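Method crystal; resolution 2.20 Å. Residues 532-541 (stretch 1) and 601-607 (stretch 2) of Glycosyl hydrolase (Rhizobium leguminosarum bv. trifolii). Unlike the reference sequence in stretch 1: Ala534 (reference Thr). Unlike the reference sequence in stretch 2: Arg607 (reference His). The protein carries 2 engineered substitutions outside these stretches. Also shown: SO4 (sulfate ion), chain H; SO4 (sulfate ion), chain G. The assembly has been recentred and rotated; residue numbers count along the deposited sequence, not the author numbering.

Stretch 1, residues 532-541: PAAPTGLVVE
Stretch 2 (601-607) RYAVCAR

Two segments can be held together without a hydrogen bond, by packing side chains on one another and on backbone, as residues 532-541 and 601-607 of this glycosyl hydrolase illustrate. Strands 536-541 and 601-607 run roughly antiparallel, at 142° between their N-to-C directions. Their axes approach no closer than 9.1 Å, and Val540 CA lies 8.4 Å from CA of its register partner Tyr602. Mainly apolar packing, by both strands and the loop before the first, buries 390 Å² in all.

Pro535 covers the most surface. It sits at phi/psi -68/167, just before the strand, with its CA-to-CB bond toward the partner and its ring puckered C-gamma exo. Its CG lies 3.9 Å from Val604 CG1 and 3.5 Å from Val604 O, while its CD is 4.3 Å from Ala606 CB. A compact ring suits this buried position, offering carbon to two successive inward-pointing residues.

Alternation along the extended second strand (phi -95 to -136, psi 129 to 146 from Tyr602 to Ala606) sends Tyr602, Val604 and Ala606 toward stretch 1, and Ala603 and Cys605 away. Ala606, with only a methyl, admits close neighbours: its CB lies 3.6 Å from Ala533 O and 4.1 Å from CG of Pro532, a C-gamma endo ring at -70/158. Val604 (chi1 t) also meets Leu538, CG2 to CD1 at 4.1 Å; Leu538 adopts chi1 t, chi2 p at backbone -71/122.

Beyond Leu538, Val540 (-125/127, chi1 t) brings CG1 to 4.0 Å from CE2 of Tyr602, whose chi1 of -73° and chi2 of -72° set the ring obliquely to that methyl. Between Pro535 and Leu538, Gly537 takes phi/psi 69/42, a positive phi that favours glycine.

Sulfates bind separately: Ala534 N donates to chain H O4 (3.0 Å), and Arg607 NH1 and NH2 donate to chain G O2 (2.8 Å) and O3 (2.6 Å).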

# COMPACT_ATOMS: atom_id res chain seq x y z
N PRO A 532 -15.13 -21.74 5.67
CA PRO A 532 -15.01 -20.57 4.82
C PRO A 532 -15.15 -20.93 3.33
O PRO A 532 -14.90 -22.08 2.93
CB PRO A 532 -13.58 -20.12 5.08
CG PRO A 532 -12.87 -21.40 5.29
CD PRO A 532 -13.82 -22.28 6.05
N ALA A 533 -15.49 -19.94 2.53
CA ALA A 533 -15.58 -20.09 1.11
C ALA A 533 -14.20 -20.39 0.49
O ALA A 533 -13.15 -19.89 0.91
CB ALA A 533 -16.17 -18.83 0.50
N ALA A 534 -14.23 -21.26 -0.51
CA ALA A 534 -13.03 -21.63 -1.21
C ALA A 534 -12.45 -20.43 -1.97
O ALA A 534 -13.17 -19.51 -2.36
CB ALA A 534 -13.32 -22.80 -2.14
N PRO A 535 -11.13 -20.40 -2.12
CA PRO A 535 -10.55 -19.33 -2.95
C PRO A 535 -10.91 -19.51 -4.43
O PRO A 535 -11.30 -20.59 -4.82
CB PRO A 535 -9.04 -19.50 -2.77
CG PRO A 535 -8.84 -20.63 -1.86
CD PRO A 535 -10.13 -21.33 -1.60
N THR A 536 -10.67 -18.49 -5.24
CA THR A 536 -11.00 -18.52 -6.66
C THR A 536 -9.92 -17.92 -7.53
O THR A 536 -9.08 -17.14 -7.05
CB THR A 536 -12.30 -17.76 -6.95
OG1 THR A 536 -12.14 -16.36 -6.70
CG2 THR A 536 -13.45 -18.29 -6.09
N GLY A 537 -9.95 -18.26 -8.81
CA GLY A 537 -9.14 -17.51 -9.80
C GLY A 537 -7.63 -17.74 -9.66
O GLY A 537 -6.86 -16.81 -9.76
N LEU A 538 -7.21 -18.98 -9.42
CA LEU A 538 -5.80 -19.26 -9.21
C LEU A 538 -5.03 -19.12 -10.49
O LEU A 538 -5.34 -19.84 -11.41
CB LEU A 538 -5.59 -20.67 -8.71
CG LEU A 538 -4.14 -21.13 -8.53
CD1 LEU A 538 -3.41 -20.25 -7.53
CD2 LEU A 538 -4.11 -22.56 -8.03
N VAL A 539 -4.01 -18.24 -10.53
CA VAL A 539 -3.07 -18.04 -11.65
C VAL A 539 -1.66 -18.49 -11.19
O VAL A 539 -1.24 -18.17 -10.06
CB VAL A 539 -3.03 -16.52 -12.05
CG1 VAL A 539 -2.09 -16.22 -13.22
CG2 VAL A 539 -4.43 -16.01 -12.41
N VAL A 540 -0.93 -19.21 -12.04
CA VAL A 540 0.40 -19.73 -11.73
C VAL A 540 1.33 -19.26 -12.81
O VAL A 540 1.02 -19.40 -13.99
CB VAL A 540 0.44 -21.25 -11.71
CG1 VAL A 540 1.86 -21.73 -11.35
CG2 VAL A 540 -0.58 -21.79 -10.72
N GLU A 541 2.44 -18.63 -12.45
CA GLU A 541 3.42 -18.22 -13.44
C GLU A 541 4.81 -18.59 -13.07
O GLU A 541 5.19 -18.51 -11.88
CB GLU A 541 3.43 -16.74 -13.60
CG GLU A 541 2.17 -16.24 -14.21
CD GLU A 541 2.16 -14.76 -14.17
OE1 GLU A 541 3.25 -14.19 -14.38
OE2 GLU A 541 1.09 -14.19 -13.91
N ARG A 601 1.04 -30.06 -9.63
CA ARG A 601 -0.28 -29.45 -9.52
C ARG A 601 -0.38 -28.71 -8.16
O ARG A 601 -0.06 -29.29 -7.10
CB ARG A 601 -1.35 -30.53 -9.66
CG ARG A 601 -2.75 -29.99 -9.91
CD ARG A 601 -3.74 -31.06 -10.39
NE ARG A 601 -5.01 -30.42 -10.79
CZ ARG A 601 -5.26 -29.83 -11.97
NH1 ARG A 601 -4.35 -29.80 -12.94
NH2 ARG A 601 -6.45 -29.27 -12.20
N TYR A 602 -0.86 -27.47 -8.21
CA TYR A 602 -1.05 -26.59 -7.05
C TYR A 602 -2.49 -26.63 -6.60
O TYR A 602 -3.37 -26.82 -7.40
CB TYR A 602 -0.63 -25.16 -7.40
CG TYR A 602 0.87 -25.01 -7.51
CD1 TYR A 602 1.68 -25.04 -6.36
CD2 TYR A 602 1.48 -24.84 -8.74
CE1 TYR A 602 3.06 -24.91 -6.45
CE2 TYR A 602 2.86 -24.69 -8.84
CZ TYR A 602 3.63 -24.75 -7.70
OH TYR A 602 4.97 -24.63 -7.82
N ALA A 603 -2.71 -26.53 -5.29
CA ALA A 603 -4.04 -26.33 -4.69
C ALA A 603 -3.92 -25.25 -3.58
O ALA A 603 -2.89 -25.18 -2.91
CB ALA A 603 -4.57 -27.63 -4.10
N VAL A 604 -4.93 -24.39 -3.46
CA VAL A 604 -5.00 -23.40 -2.39
C VAL A 604 -6.27 -23.65 -1.59
O VAL A 604 -7.34 -23.79 -2.19
CB VAL A 604 -4.93 -21.97 -2.97
CG1 VAL A 604 -4.99 -20.97 -1.84
CG2 VAL A 604 -3.63 -21.77 -3.72
N CYS A 605 -6.15 -23.75 -0.25
CA CYS A 605 -7.26 -23.93 0.68
C CYS A 605 -7.38 -22.69 1.55
O CYS A 605 -6.37 -22.10 1.91
CB CYS A 605 -6.99 -25.14 1.59
SG CYS A 605 -6.62 -26.63 0.57
N ALA A 606 -8.60 -22.30 1.90
CA ALA A 606 -8.82 -21.30 2.92
C ALA A 606 -9.06 -22.01 4.23
O ALA A 606 -9.58 -23.13 4.23
CB ALA A 606 -9.97 -20.38 2.57
N ARG A 607 -8.58 -21.39 5.33
CA ARG A 607 -8.79 -21.85 6.70
C ARG A 607 -9.29 -20.70 7.54
O ARG A 607 -8.75 -19.60 7.47
CB ARG A 607 -7.52 -22.38 7.32
CG ARG A 607 -7.23 -23.82 6.97
CD ARG A 607 -6.41 -24.53 8.04
NE ARG A 607 -6.04 -25.82 7.46
CZ ARG A 607 -6.79 -26.92 7.51
NH1 ARG A 607 -7.93 -26.95 8.18
NH2 ARG A 607 -6.36 -28.03 6.90
S SO4 H . -17.62 -22.23 -1.48
O1 SO4 H . -18.12 -22.17 -0.09
O2 SO4 H . -18.65 -22.87 -2.33
O3 SO4 H . -17.38 -20.84 -1.96
O4 SO4 H . -16.38 -23.03 -1.56
S SO4 G . -8.39 -30.74 7.13
O1 SO4 G . -8.55 -31.79 8.17
O2 SO4 G . -8.96 -29.47 7.62
O3 SO4 G . -6.94 -30.56 6.85
O4 SO4 G . -9.08 -31.15 5.89